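Local coordinates for protein malate dehydrogenase (PDB 3I0P) that probably catalyses the NAD-dependent interconversion of malate and oxaloacetate in an anaerobic parasitic amoeba, at residues Asp43-Asp48 with Phe124-Tyr129; Pro159-Asn164 with Asn265-Ile270; Ser187-Phe192 with Ala230-Leu235. All blocks are in the same frame, centred on the assembly; numbering follows the deposited sequence.

Interactions 1, 2 and 3 all belong to one malate/L-lactate dehydrogenase fold and reach the same NAD. Interaction 1 comes first along the chain, joining the end of helix 29-45 to the start of helix 127-136. Interaction 2 follows, closing the loop between strands 139-145 and 166-170 against the start of helix 269-277. Nested inside it, interaction 3 sets helix 189-197 on strand 230-232. Centres of interactions 1 and 2 are about 21 Å apart, those of 1 and 3 about 17 Å, and those of 2 and 3 about 13 Å. The last two touch directly, Thr-163 packing on Leu-232. Distant stretches of sequence thereby meet round the dinucleotide, which His-245 and Lys-246 of the second subunit also bind.

Interaction 1 of 3, residues Asp43-Asp48 with Phe124-Tyr129; sequences DLRGMD and FGIAGY. With NAD (nicotinamide-adenine-dinucleotide), chain B.
Met-47 and Ile-126 meet at about a right angle beside the ribose next to the nicotinamide of NAD. Helix 29-45 ends just before in a Schellman motif, with Gly-46 as its C-prime residue at positive phi, and this turn delivers Met-47 to the NAD pocket. Along the methionine, CB lies 3.8 Å from Ile-126 CG2, and CG comes to 3.7 Å from the same methyl. From CG onward the chain bends, chi2 being -58°, and leaves the isoleucine for the sugar: SD is 3.8 Å from NAD C4D, and CE ends 3.6 Å from NAD O3D. Ile-126 thus shares its CG2 between the methionine and the ribose, while its other branch crosses toward helix 29-45 and sets CD1 4.0 Å from Arg-45 CD. Strand 178-182 backs both sides of the contact, since Met-47 and Ile-126 each touch Asp-181, which is itself hydrogen-bonded to NAD. The backbone flanking Ile-126 grips the cofactor at two points. Gly-125 O accepts a bond of 2.9 Å from the carboxamide N7N of NAD, and Ala-127 N donates to NAD O2D over 2.9 Å with an angle of 164° at the hydrogen.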
loop_
_atom_site.group_PDB
_atom_site.type_symbol
_atom_site.label_atom_id
_atom_site.label_comp_id
_atom_site.label_asym_id
_atom_site.label_seq_id
_atom_site.Cartn_x
_atom_site.Cartn_y
_atom_site.Cartn_z
ATOM N N ASP A 43 4.337 5.802 -22.754
ATOM C CA ASP A 43 5.168 6.827 -23.403
ATOM C C ASP A 43 4.607 8.239 -23.162
ATOM O O ASP A 43 5.367 9.182 -22.958
ATOM C CB ASP A 43 5.336 6.562 -24.912
ATOM C CG ASP A 43 6.074 5.259 -25.211
ATOM O OD1 ASP A 43 7.137 4.991 -24.613
ATOM O OD2 ASP A 43 5.589 4.498 -26.071
ATOM N N LEU A 44 3.279 8.373 -23.188
ATOM C CA LEU A 44 2.630 9.634 -22.871
ATOM C C LEU A 44 2.985 10.097 -21.468
ATOM O O LEU A 44 3.186 11.286 -21.239
ATOM C CB LEU A 44 1.115 9.534 -23.020
ATOM C CG LEU A 44 0.589 9.809 -24.425
ATOM C CD1 LEU A 44 -0.861 9.317 -24.575
ATOM C CD2 LEU A 44 0.722 11.274 -24.815
ATOM N N ARG A 45 3.075 9.158 -20.534
ATOM C CA ARG A 45 3.228 9.517 -19.131
ATOM C C ARG A 45 4.692 9.649 -18.714
ATOM O O ARG A 45 4.984 10.135 -17.626
ATOM C CB ARG A 45 2.492 8.522 -18.234
ATOM C CG ARG A 45 0.993 8.518 -18.420
ATOM C CD ARG A 45 0.294 7.521 -17.488
ATOM N NE ARG A 45 0.356 7.950 -16.090
ATOM C CZ ARG A 45 -0.415 8.896 -15.546
ATOM N NH1 ARG A 45 -1.322 9.527 -16.273
ATOM N NH2 ARG A 45 -0.283 9.202 -14.263
ATOM N N GLY A 46 5.605 9.218 -19.575
ATOM C CA GLY A 46 7.024 9.339 -19.280
ATOM C C GLY A 46 7.633 8.108 -18.648
ATOM O O GLY A 46 8.737 8.162 -18.131
ATOM N N MET A 47 6.917 6.990 -18.696
ATOM C CA MET A 47 7.456 5.713 -18.234
ATOM C C MET A 47 8.180 5.077 -19.410
ATOM O O MET A 47 7.694 4.128 -20.015
ATOM C CB MET A 47 6.335 4.783 -17.737
ATOM C CG MET A 47 5.442 5.346 -16.649
ATOM S SD MET A 47 6.421 5.804 -15.216
ATOM C CE MET A 47 5.124 6.315 -14.063
ATOM N N ASP A 48 9.345 5.609 -19.735
ATOM C CA ASP A 48 9.996 5.308 -21.014
ATOM C C ASP A 48 10.476 3.854 -21.149
ATOM O O ASP A 48 10.864 3.413 -22.234
ATOM C CB ASP A 48 11.101 6.337 -21.293
ATOM C CG ASP A 48 10.545 7.759 -21.399
ATOM O OD1 ASP A 48 9.520 7.939 -22.083
ATOM O OD2 ASP A 48 11.112 8.687 -20.788
ATOM N N PHE A 124 1.922 -6.662 -18.390
ATOM C CA PHE A 124 0.784 -5.781 -18.617
ATOM C C PHE A 124 1.148 -4.298 -18.645
ATOM O O PHE A 124 0.278 -3.436 -18.520
ATOM C CB PHE A 124 -0.392 -6.140 -17.670
ATOM C CG PHE A 124 -0.335 -5.518 -16.291
ATOM C CD1 PHE A 124 -1.408 -5.679 -15.429
ATOM C CD2 PHE A 124 0.758 -4.769 -15.858
ATOM C CE1 PHE A 124 -1.402 -5.112 -14.152
ATOM C CE2 PHE A 124 0.769 -4.180 -14.591
ATOM C CZ PHE A 124 -0.312 -4.359 -13.730
ATOM N N GLY A 125 2.434 -4.013 -18.839
ATOM C CA GLY A 125 2.919 -2.646 -18.962
ATOM C C GLY A 125 2.783 -1.881 -17.664
ATOM O O GLY A 125 3.063 -2.410 -16.591
ATOM N N ILE A 126 2.345 -0.633 -17.750
ATOM C CA ILE A 126 2.239 0.195 -16.550
ATOM C C ILE A 126 1.006 -0.104 -15.693
ATOM O O ILE A 126 -0.123 -0.142 -16.196
ATOM C CB ILE A 126 2.352 1.710 -16.861
ATOM C CG1 ILE A 126 1.377 2.138 -17.966
ATOM C CG2 ILE A 126 3.773 2.052 -17.218
ATOM C CD1 ILE A 126 1.072 3.627 -17.934
ATOM N N ALA A 127 1.219 -0.320 -14.398
ATOM C CA ALA A 127 0.095 -0.629 -13.512
ATOM C C ALA A 127 -0.894 0.532 -13.510
ATOM O O ALA A 127 -2.114 0.329 -13.521
ATOM C CB ALA A 127 0.576 -0.947 -12.100
ATOM N N GLY A 128 -0.345 1.746 -13.537
ATOM C CA GLY A 128 -1.123 2.977 -13.502
ATOM C C GLY A 128 -2.211 3.064 -14.542
ATOM O O GLY A 128 -3.196 3.766 -14.332
ATOM N N TYR A 129 -2.056 2.352 -15.656
ATOM C CA TYR A 129 -3.013 2.448 -16.763
ATOM C C TYR A 129 -4.386 1.965 -16.335
ATOM O O TYR A 129 -5.395 2.610 -16.602
ATOM C CB TYR A 129 -2.537 1.654 -17.988
ATOM C CG TYR A 129 -3.531 1.652 -19.138
ATOM C CD1 TYR A 129 -3.634 2.747 -19.995
ATOM C CD2 TYR A 129 -4.384 0.563 -19.356
ATOM C CE1 TYR A 129 -4.548 2.763 -21.050
ATOM C CE2 TYR A 129 -5.311 0.568 -20.406
ATOM C CZ TYR A 129 -5.377 1.669 -21.250
ATOM O OH TYR A 129 -6.271 1.691 -22.299
HETATM P PA NAD B . 8.715 5.838 -9.660
HETATM O O1A NAD B . 9.032 6.498 -10.980
HETATM O O2A NAD B . 9.800 5.735 -8.636
HETATM O O5B NAD B . 7.468 6.645 -9.043
HETATM C C5B NAD B . 6.304 6.896 -9.851
HETATM C C4B NAD B . 5.100 7.356 -9.017
HETATM O O4B NAD B . 5.487 8.241 -7.958
HETATM C C3B NAD B . 4.096 8.141 -9.836
HETATM O O3B NAD B . 2.788 7.916 -9.285
HETATM C C2B NAD B . 4.509 9.582 -9.630
HETATM O O2B NAD B . 3.410 10.475 -9.807
HETATM C C1B NAD B . 4.966 9.559 -8.186
HETATM N N9A NAD B . 5.996 10.580 -7.836
HETATM C C8A NAD B . 7.238 10.683 -8.334
HETATM N N7A NAD B . 7.855 11.720 -7.728
HETATM C C5A NAD B . 6.992 12.262 -6.837
HETATM C C6A NAD B . 7.052 13.328 -5.934
HETATM N N6A NAD B . 8.168 14.089 -5.819
HETATM N N1A NAD B . 5.974 13.620 -5.167
HETATM C C2A NAD B . 4.852 12.894 -5.259
HETATM N N3A NAD B . 4.770 11.863 -6.111
HETATM C C4A NAD B . 5.823 11.531 -6.911
HETATM O O3 NAD B . 8.039 4.377 -9.889
HETATM P PN NAD B . 8.729 3.014 -10.453
HETATM O O1N NAD B . 8.716 2.009 -9.326
HETATM O O2N NAD B . 10.012 3.332 -11.180
HETATM O O5D NAD B . 7.691 2.502 -11.561
HETATM C C5D NAD B . 7.679 3.064 -12.877
HETATM C C4D NAD B . 6.713 2.295 -13.774
HETATM O O4D NAD B . 7.148 0.942 -13.936
HETATM C C3D NAD B . 5.309 2.228 -13.188
HETATM O O3D NAD B . 4.398 2.746 -14.167
HETATM C C2D NAD B . 5.069 0.751 -12.872
HETATM O O2D NAD B . 3.729 0.276 -13.092
HETATM C C1D NAD B . 6.012 0.074 -13.841
HETATM N N1N NAD B . 6.365 -1.277 -13.410
HETATM C C2N NAD B . 5.757 -2.320 -14.018
HETATM C C3N NAD B . 6.063 -3.630 -13.640
HETATM C C7N NAD B . 5.396 -4.803 -14.303
HETATM O O7N NAD B . 5.697 -5.934 -13.944
HETATM N N7N NAD B . 4.499 -4.588 -15.262
HETATM C C4N NAD B . 7.004 -3.844 -12.629
HETATM C C5N NAD B . 7.610 -2.746 -12.010
HETATM C C6N NAD B . 7.271 -1.459 -12.426
#

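Interaction 2 of 3, residues Pro159-Asn164 with Asn265-Ile270; sequences PILGTN and NFLNHI. With NAD (nicotinamide-adenine-dinucleotide), chain B.
Leu-161 and Leu-267 run side by side and point the same way, so that their CD2 methyls meet at 3.7 Å. The pair Ile-160 and Asn-268 repeats this side-by-side alignment: with its CG1 branch swung away from the backbone N (chi1 -168°), the isoleucine brings CD1 to 4.0 Å from Asn-268 CB. The same CD1 lies 4.2 Å from Leu-267 CB. Between the two pairs sits the carbonyl of Ile-160. Its O is 3.5 Å from Leu-267 CD2 and also receives a CA-H contact from Leu-267, while Ser-149 OG gives it a hydrogen bond. The amide of Asn-268 turns to helix 269-277, where ND2 bonds to Glu-272. Leu-267 is offered to the loop by a type II' turn from Phe-266 to His-269, closed by the bond from His-269 N to Phe-266 O at 3.0 Å. Thr-310 of the second subunit packs on Leu-267 and Asn-268, which places the contact at the dimer interface. At the other end of the loop, Thr-163 OG1 comes 3.2 Å from NAD C4N, beside the nicotinamide ring. Ile-160 and Leu-161 both face Val-151, the pairing of a classic beta bulge.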
loop_
_atom_site.group_PDB
_atom_site.type_symbol
_atom_site.label_atom_id
_atom_site.label_comp_id
_atom_site.label_asym_id
_atom_site.label_seq_id
_atom_site.Cartn_x
_atom_site.Cartn_y
_atom_site.Cartn_z
ATOM N N PRO A 159 17.263 -13.076 -4.842
ATOM C CA PRO A 159 16.021 -12.576 -5.446
ATOM C C PRO A 159 14.895 -13.606 -5.342
ATOM O O PRO A 159 15.080 -14.762 -5.749
ATOM C CB PRO A 159 16.399 -12.362 -6.915
ATOM C CG PRO A 159 17.572 -13.247 -7.145
ATOM C CD PRO A 159 18.326 -13.264 -5.847
ATOM N N ILE A 160 13.746 -13.186 -4.805
ATOM C CA ILE A 160 12.584 -14.071 -4.645
ATOM C C ILE A 160 11.239 -13.422 -5.057
ATOM O O ILE A 160 10.343 -14.096 -5.581
ATOM C CB ILE A 160 12.510 -14.659 -3.200
ATOM C CG1 ILE A 160 11.479 -15.796 -3.104
ATOM C CG2 ILE A 160 12.271 -13.551 -2.160
ATOM C CD1 ILE A 160 11.795 -17.004 -3.978
ATOM N N LEU A 161 11.114 -12.118 -4.825
ATOM C CA LEU A 161 9.878 -11.393 -5.105
ATOM C C LEU A 161 10.029 -10.551 -6.362
ATOM O O LEU A 161 11.111 -10.020 -6.634
ATOM C CB LEU A 161 9.526 -10.475 -3.928
ATOM C CG LEU A 161 8.772 -11.056 -2.739
ATOM C CD1 LEU A 161 9.108 -10.284 -1.466
ATOM C CD2 LEU A 161 7.283 -11.039 -3.008
ATOM N N GLY A 162 8.943 -10.414 -7.114
ATOM C CA GLY A 162 8.928 -9.491 -8.240
ATOM C C GLY A 162 9.044 -8.058 -7.744
ATOM O O GLY A 162 9.044 -7.810 -6.534
ATOM N N THR A 163 9.169 -7.115 -8.670
ATOM C CA THR A 163 9.147 -5.709 -8.314
ATOM C C THR A 163 7.718 -5.308 -7.931
ATOM O O THR A 163 7.490 -4.234 -7.365
ATOM C CB THR A 163 9.664 -4.841 -9.459
ATOM O OG1 THR A 163 9.121 -5.319 -10.698
ATOM C CG2 THR A 163 11.181 -4.920 -9.532
ATOM N N ASN A 164 6.768 -6.179 -8.264
ATOM C CA ASN A 164 5.406 -6.139 -7.748
ATOM C C ASN A 164 4.824 -4.742 -7.566
ATOM O O ASN A 164 4.672 -4.267 -6.438
ATOM C CB ASN A 164 5.342 -6.945 -6.448
ATOM C CG ASN A 164 5.545 -8.432 -6.686
ATOM O OD1 ASN A 164 5.874 -8.846 -7.800
ATOM N ND2 ASN A 164 5.332 -9.243 -5.649
ATOM N N ASN A 265 1.056 -18.521 -11.070
ATOM C CA ASN A 265 2.434 -18.707 -10.628
ATOM C C ASN A 265 2.845 -17.596 -9.665
ATOM O O ASN A 265 2.480 -16.425 -9.849
ATOM C CB ASN A 265 3.391 -18.728 -11.820
ATOM C CG ASN A 265 3.084 -19.846 -12.801
ATOM O OD1 ASN A 265 2.694 -20.950 -12.412
ATOM N ND2 ASN A 265 3.252 -19.562 -14.083
ATOM N N PHE A 266 3.597 -17.968 -8.637
ATOM C CA PHE A 266 4.077 -17.002 -7.650
ATOM C C PHE A 266 5.575 -17.152 -7.426
ATOM O O PHE A 266 6.121 -18.254 -7.574
ATOM C CB PHE A 266 3.307 -17.134 -6.323
ATOM C CG PHE A 266 3.285 -18.529 -5.775
ATOM C CD1 PHE A 266 2.252 -19.407 -6.107
ATOM C CD2 PHE A 266 4.299 -18.979 -4.933
ATOM C CE1 PHE A 266 2.235 -20.716 -5.602
ATOM C CE2 PHE A 266 4.282 -20.279 -4.425
ATOM C CZ PHE A 266 3.250 -21.145 -4.761
ATOM N N LEU A 267 6.229 -16.039 -7.086
ATOM C CA LEU A 267 7.652 -16.032 -6.734
ATOM C C LEU A 267 8.527 -16.744 -7.780
ATOM O O LEU A 267 8.338 -16.555 -8.977
ATOM C CB LEU A 267 7.857 -16.627 -5.328
ATOM C CG LEU A 267 7.002 -16.066 -4.182
ATOM C CD1 LEU A 267 6.990 -17.006 -2.988
ATOM C CD2 LEU A 267 7.420 -14.669 -3.752
ATOM N N ASN A 268 9.469 -17.562 -7.315
ATOM C CA ASN A 268 10.370 -18.351 -8.171
ATOM C C ASN A 268 9.690 -19.197 -9.262
ATOM O O ASN A 268 10.321 -19.521 -10.261
ATOM C CB ASN A 268 11.296 -19.234 -7.313
ATOM C CG ASN A 268 10.530 -20.307 -6.518
ATOM O OD1 ASN A 268 9.562 -20.011 -5.803
ATOM N ND2 ASN A 268 10.971 -21.555 -6.635
ATOM N N HIS A 269 8.417 -19.548 -9.075
ATOM C CA HIS A 269 7.698 -20.372 -10.058
ATOM C C HIS A 269 7.470 -19.678 -11.397
ATOM O O HIS A 269 7.300 -20.342 -12.409
ATOM C CB HIS A 269 6.365 -20.872 -9.507
ATOM C CG HIS A 269 6.502 -21.715 -8.278
ATOM N ND1 HIS A 269 6.642 -23.086 -8.325
ATOM C CD2 HIS A 269 6.517 -21.380 -6.965
ATOM C CE1 HIS A 269 6.734 -23.559 -7.095
ATOM N NE2 HIS A 269 6.660 -22.545 -6.251
ATOM N N ILE A 270 7.453 -18.350 -11.414
ATOM C CA ILE A 270 7.277 -17.636 -12.676
ATOM C C ILE A 270 8.415 -17.994 -13.651
ATOM O O ILE A 270 8.156 -18.500 -14.746
ATOM C CB ILE A 270 7.119 -16.096 -12.486
ATOM C CG1 ILE A 270 5.834 -15.784 -11.713
ATOM C CG2 ILE A 270 7.084 -15.398 -13.841
ATOM C CD1 ILE A 270 5.779 -14.418 -11.061
HETATM P PA NAD B . 8.715 5.838 -9.660
HETATM O O1A NAD B . 9.032 6.498 -10.980
HETATM O O2A NAD B . 9.800 5.735 -8.636
HETATM O O5B NAD B . 7.468 6.645 -9.043
HETATM C C5B NAD B . 6.304 6.896 -9.851
HETATM C C4B NAD B . 5.100 7.356 -9.017
HETATM O O4B NAD B . 5.487 8.241 -7.958
HETATM C C3B NAD B . 4.096 8.141 -9.836
HETATM O O3B NAD B . 2.788 7.916 -9.285
HETATM C C2B NAD B . 4.509 9.582 -9.630
HETATM O O2B NAD B . 3.410 10.475 -9.807
HETATM C C1B NAD B . 4.966 9.559 -8.186
HETATM N N9A NAD B . 5.996 10.580 -7.836
HETATM C C8A NAD B . 7.238 10.683 -8.334
HETATM N N7A NAD B . 7.855 11.720 -7.728
HETATM C C5A NAD B . 6.992 12.262 -6.837
HETATM C C6A NAD B . 7.052 13.328 -5.934
HETATM N N6A NAD B . 8.168 14.089 -5.819
HETATM N N1A NAD B . 5.974 13.620 -5.167
HETATM C C2A NAD B . 4.852 12.894 -5.259
HETATM N N3A NAD B . 4.770 11.863 -6.111
HETATM C C4A NAD B . 5.823 11.531 -6.911
HETATM O O3 NAD B . 8.039 4.377 -9.889
HETATM P PN NAD B . 8.729 3.014 -10.453
HETATM O O1N NAD B . 8.716 2.009 -9.326
HETATM O O2N NAD B . 10.012 3.332 -11.180
HETATM O O5D NAD B . 7.691 2.502 -11.561
HETATM C C5D NAD B . 7.679 3.064 -12.877
HETATM C C4D NAD B . 6.713 2.295 -13.774
HETATM O O4D NAD B . 7.148 0.942 -13.936
HETATM C C3D NAD B . 5.309 2.228 -13.188
HETATM O O3D NAD B . 4.398 2.746 -14.167
HETATM C C2D NAD B . 5.069 0.751 -12.872
HETATM O O2D NAD B . 3.729 0.276 -13.092
HETATM C C1D NAD B . 6.012 0.074 -13.841
HETATM N N1N NAD B . 6.365 -1.277 -13.410
HETATM C C2N NAD B . 5.757 -2.320 -14.018
HETATM C C3N NAD B . 6.063 -3.630 -13.640
HETATM C C7N NAD B . 5.396 -4.803 -14.303
HETATM O O7N NAD B . 5.697 -5.934 -13.944
HETATM N N7N NAD B . 4.499 -4.588 -15.262
HETATM C C4N NAD B . 7.004 -3.844 -12.629
HETATM C C5N NAD B . 7.610 -2.746 -12.010
HETATM C C6N NAD B . 7.271 -1.459 -12.426
#

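Interaction 3 of 3, residues Ser187-Phe192 with Ala230-Leu235; sequences SPTGRF and AYLHPL. With NAD (nicotinamide-adenine-dinucleotide), chain B.
Leu-232 and Phe-192 both carry CG on the side away from their own carbonyl carbon, chi1 being -70° and -84°, and these turns send the two side chains past each other in opposite directions. The contact sets helix 189-197 on strand 230-232, which pairs antiparallel with strand 207-209 in a small two-stranded sheet. Leu-232 carries most of the contact. Its CD2 lies 3.7 Å from Phe-192 CE1, approaching the ring obliquely, and 3.5 Å from Ser-187 O. The Leu-232 and Thr-189 side chains cross at about a right angle, with CD1 of the leucine 3.8 Å from CG2 of the threonine. Farther out, Phe-192 is covered by Leu-221 and Leu-222 of helix 218-224.

Ser-187 closes on its own neighbour: OG donates to Pro-188 O at 2.8 Å and lies in the plane of the Phe-192 ring, at its edge. A water spans the two segments, accepting from Ser-187 N at 2.7 Å and donating to His-233 O at 2.9 Å. Beyond the leucine the same segment turns to the cofactor. Arg-191 has one guanidinium face over Ser-187 CA and makes a cation-pi contact with Trp-206, two neighbours that would hold the group in place. Its positive charge probably offsets the negative charge of the pyrophosphate, while Pro-188 CD sits 3.2 Å from NAD O2N. From the guanidinium edge, Arg-191 NH2 donates to that same NAD O2N over 2.9 Å, nearly straight at 163°.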
loop_
_atom_site.group_PDB
_atom_site.type_symbol
_atom_site.label_atom_id
_atom_site.label_comp_id
_atom_site.label_asym_id
_atom_site.label_seq_id
_atom_site.Cartn_x
_atom_site.Cartn_y
_atom_site.Cartn_z
ATOM N N SER A 187 13.511 0.514 -6.755
ATOM C CA SER A 187 13.655 0.589 -8.202
ATOM C C SER A 187 13.115 -0.667 -8.894
ATOM O O SER A 187 13.175 -1.765 -8.328
ATOM C CB SER A 187 15.128 0.801 -8.573
ATOM O OG SER A 187 15.351 0.646 -9.965
ATOM N N PRO A 188 12.549 -0.495 -10.109
ATOM C CA PRO A 188 12.289 -1.614 -11.028
ATOM C C PRO A 188 13.537 -1.992 -11.849
ATOM O O PRO A 188 14.514 -1.239 -11.878
ATOM C CB PRO A 188 11.180 -1.069 -11.936
ATOM C CG PRO A 188 11.365 0.402 -11.911
ATOM C CD PRO A 188 11.870 0.742 -10.548
ATOM N N THR A 189 13.509 -3.158 -12.494
ATOM C CA THR A 189 14.645 -3.610 -13.309
ATOM C C THR A 189 14.838 -2.710 -14.539
ATOM O O THR A 189 15.967 -2.458 -14.958
ATOM C CB THR A 189 14.468 -5.057 -13.793
ATOM O OG1 THR A 189 13.336 -5.125 -14.665
ATOM C CG2 THR A 189 14.263 -6.004 -12.630
ATOM N N GLY A 190 13.731 -2.227 -15.104
ATOM C CA GLY A 190 13.750 -1.359 -16.279
ATOM C C GLY A 190 14.547 -0.078 -16.127
ATOM O O GLY A 190 15.125 0.416 -17.096
ATOM N N ARG A 191 14.581 0.465 -14.911
ATOM C CA ARG A 191 15.400 1.640 -14.614
ATOM C C ARG A 191 16.892 1.297 -14.750
ATOM O O ARG A 191 17.704 2.141 -15.136
ATOM C CB ARG A 191 15.086 2.182 -13.217
ATOM C CG ARG A 191 15.460 3.641 -13.006
ATOM C CD ARG A 191 15.304 4.059 -11.553
ATOM N NE ARG A 191 13.934 3.901 -11.064
ATOM C CZ ARG A 191 13.530 4.184 -9.825
ATOM N NH1 ARG A 191 14.388 4.646 -8.918
ATOM N NH2 ARG A 191 12.257 4.006 -9.490
ATOM N N PHE A 192 17.237 0.048 -14.441
ATOM C CA PHE A 192 18.599 -0.449 -14.611
ATOM C C PHE A 192 18.987 -0.577 -16.098
ATOM O O PHE A 192 20.068 -0.141 -16.491
ATOM C CB PHE A 192 18.800 -1.764 -13.839
ATOM C CG PHE A 192 19.136 -1.569 -12.378
ATOM C CD1 PHE A 192 18.181 -1.111 -11.477
ATOM C CD2 PHE A 192 20.412 -1.848 -11.905
ATOM C CE1 PHE A 192 18.500 -0.923 -10.132
ATOM C CE2 PHE A 192 20.739 -1.667 -10.563
ATOM C CZ PHE A 192 19.780 -1.204 -9.676
ATOM N N ALA A 230 22.354 -11.695 -7.525
ATOM C CA ALA A 230 22.126 -10.282 -7.186
ATOM C C ALA A 230 20.632 -10.044 -7.005
ATOM O O ALA A 230 19.814 -10.877 -7.409
ATOM C CB ALA A 230 22.678 -9.361 -8.257
ATOM N N TYR A 231 20.274 -8.910 -6.406
ATOM C CA TYR A 231 18.876 -8.623 -6.092
ATOM C C TYR A 231 18.601 -7.142 -5.825
ATOM O O TYR A 231 19.504 -6.392 -5.437
ATOM C CB TYR A 231 18.426 -9.469 -4.893
ATOM C CG TYR A 231 19.336 -9.357 -3.689
ATOM C CD1 TYR A 231 19.268 -8.246 -2.837
ATOM C CD2 TYR A 231 20.267 -10.350 -3.402
ATOM C CE1 TYR A 231 20.101 -8.134 -1.734
ATOM C CE2 TYR A 231 21.111 -10.245 -2.298
ATOM C CZ TYR A 231 21.019 -9.135 -1.466
ATOM O OH TYR A 231 21.843 -9.023 -0.368
ATOM N N LEU A 232 17.351 -6.733 -6.054
ATOM C CA LEU A 232 16.860 -5.396 -5.695
ATOM C C LEU A 232 16.343 -5.367 -4.249
ATOM O O LEU A 232 15.900 -6.389 -3.715
ATOM C CB LEU A 232 15.728 -4.988 -6.633
ATOM C CG LEU A 232 16.024 -4.670 -8.097
ATOM C CD1 LEU A 232 14.842 -5.046 -8.951
ATOM C CD2 LEU A 232 16.348 -3.209 -8.269
ATOM N N HIS A 233 16.405 -4.197 -3.618
ATOM C CA HIS A 233 15.856 -4.018 -2.263
ATOM C C HIS A 233 14.409 -3.551 -2.305
ATOM O O HIS A 233 14.013 -2.845 -3.238
ATOM C CB HIS A 233 16.688 -3.019 -1.453
ATOM C CG HIS A 233 18.101 -3.460 -1.229
ATOM N ND1 HIS A 233 18.426 -4.542 -0.437
ATOM C CD2 HIS A 233 19.271 -2.977 -1.709
ATOM C CE1 HIS A 233 19.737 -4.699 -0.433
ATOM N NE2 HIS A 233 20.272 -3.763 -1.195
ATOM N N PRO A 234 13.613 -3.931 -1.292
ATOM C CA PRO A 234 12.260 -3.387 -1.189
ATOM C C PRO A 234 12.292 -1.901 -0.835
ATOM O O PRO A 234 13.322 -1.396 -0.377
ATOM C CB PRO A 234 11.651 -4.176 -0.020
ATOM C CG PRO A 234 12.598 -5.309 0.254
ATOM C CD PRO A 234 13.931 -4.828 -0.171
ATOM N N LEU A 235 11.179 -1.205 -1.049
ATOM C CA LEU A 235 11.015 0.131 -0.470
ATOM C C LEU A 235 11.306 0.075 1.051
ATOM O O LEU A 235 10.720 -0.726 1.790
ATOM C CB LEU A 235 9.626 0.698 -0.776
ATOM C CG LEU A 235 9.186 2.021 -0.141
ATOM C CD1 LEU A 235 10.028 3.203 -0.618
ATOM C CD2 LEU A 235 7.705 2.273 -0.397
HETATM P PA NAD B . 8.715 5.838 -9.660
HETATM O O1A NAD B . 9.032 6.498 -10.980
HETATM O O2A NAD B . 9.800 5.735 -8.636
HETATM O O5B NAD B . 7.468 6.645 -9.043
HETATM C C5B NAD B . 6.304 6.896 -9.851
HETATM C C4B NAD B . 5.100 7.356 -9.017
HETATM O O4B NAD B . 5.487 8.241 -7.958
HETATM C C3B NAD B . 4.096 8.141 -9.836
HETATM O O3B NAD B . 2.788 7.916 -9.285
HETATM C C2B NAD B . 4.509 9.582 -9.630
HETATM O O2B NAD B . 3.410 10.475 -9.807
HETATM C C1B NAD B . 4.966 9.559 -8.186
HETATM N N9A NAD B . 5.996 10.580 -7.836
HETATM C C8A NAD B . 7.238 10.683 -8.334
HETATM N N7A NAD B . 7.855 11.720 -7.728
HETATM C C5A NAD B . 6.992 12.262 -6.837
HETATM C C6A NAD B . 7.052 13.328 -5.934
HETATM N N6A NAD B . 8.168 14.089 -5.819
HETATM N N1A NAD B . 5.974 13.620 -5.167
HETATM C C2A NAD B . 4.852 12.894 -5.259
HETATM N N3A NAD B . 4.770 11.863 -6.111
HETATM C C4A NAD B . 5.823 11.531 -6.911
HETATM O O3 NAD B . 8.039 4.377 -9.889
HETATM P PN NAD B . 8.729 3.014 -10.453
HETATM O O1N NAD B . 8.716 2.009 -9.326
HETATM O O2N NAD B . 10.012 3.332 -11.180
HETATM O O5D NAD B . 7.691 2.502 -11.561
HETATM C C5D NAD B . 7.679 3.064 -12.877
HETATM C C4D NAD B . 6.713 2.295 -13.774
HETATM O O4D NAD B . 7.148 0.942 -13.936
HETATM C C3D NAD B . 5.309 2.228 -13.188
HETATM O O3D NAD B . 4.398 2.746 -14.167
HETATM C C2D NAD B . 5.069 0.751 -12.872
HETATM O O2D NAD B . 3.729 0.276 -13.092
HETATM C C1D NAD B . 6.012 0.074 -13.841
HETATM N N1N NAD B . 6.365 -1.277 -13.410
HETATM C C2N NAD B . 5.757 -2.320 -14.018
HETATM C C3N NAD B . 6.063 -3.630 -13.640
HETATM C C7N NAD B . 5.396 -4.803 -14.303
HETATM O O7N NAD B . 5.697 -5.934 -13.944
HETATM N N7N NAD B . 4.499 -4.588 -15.262
HETATM C C4N NAD B . 7.004 -3.844 -12.629
HETATM C C5N NAD B . 7.610 -2.746 -12.010
HETATM C C6N NAD B . 7.271 -1.459 -12.426
HETATM O O HOH W 1 15.057 -1.362 -5.507
#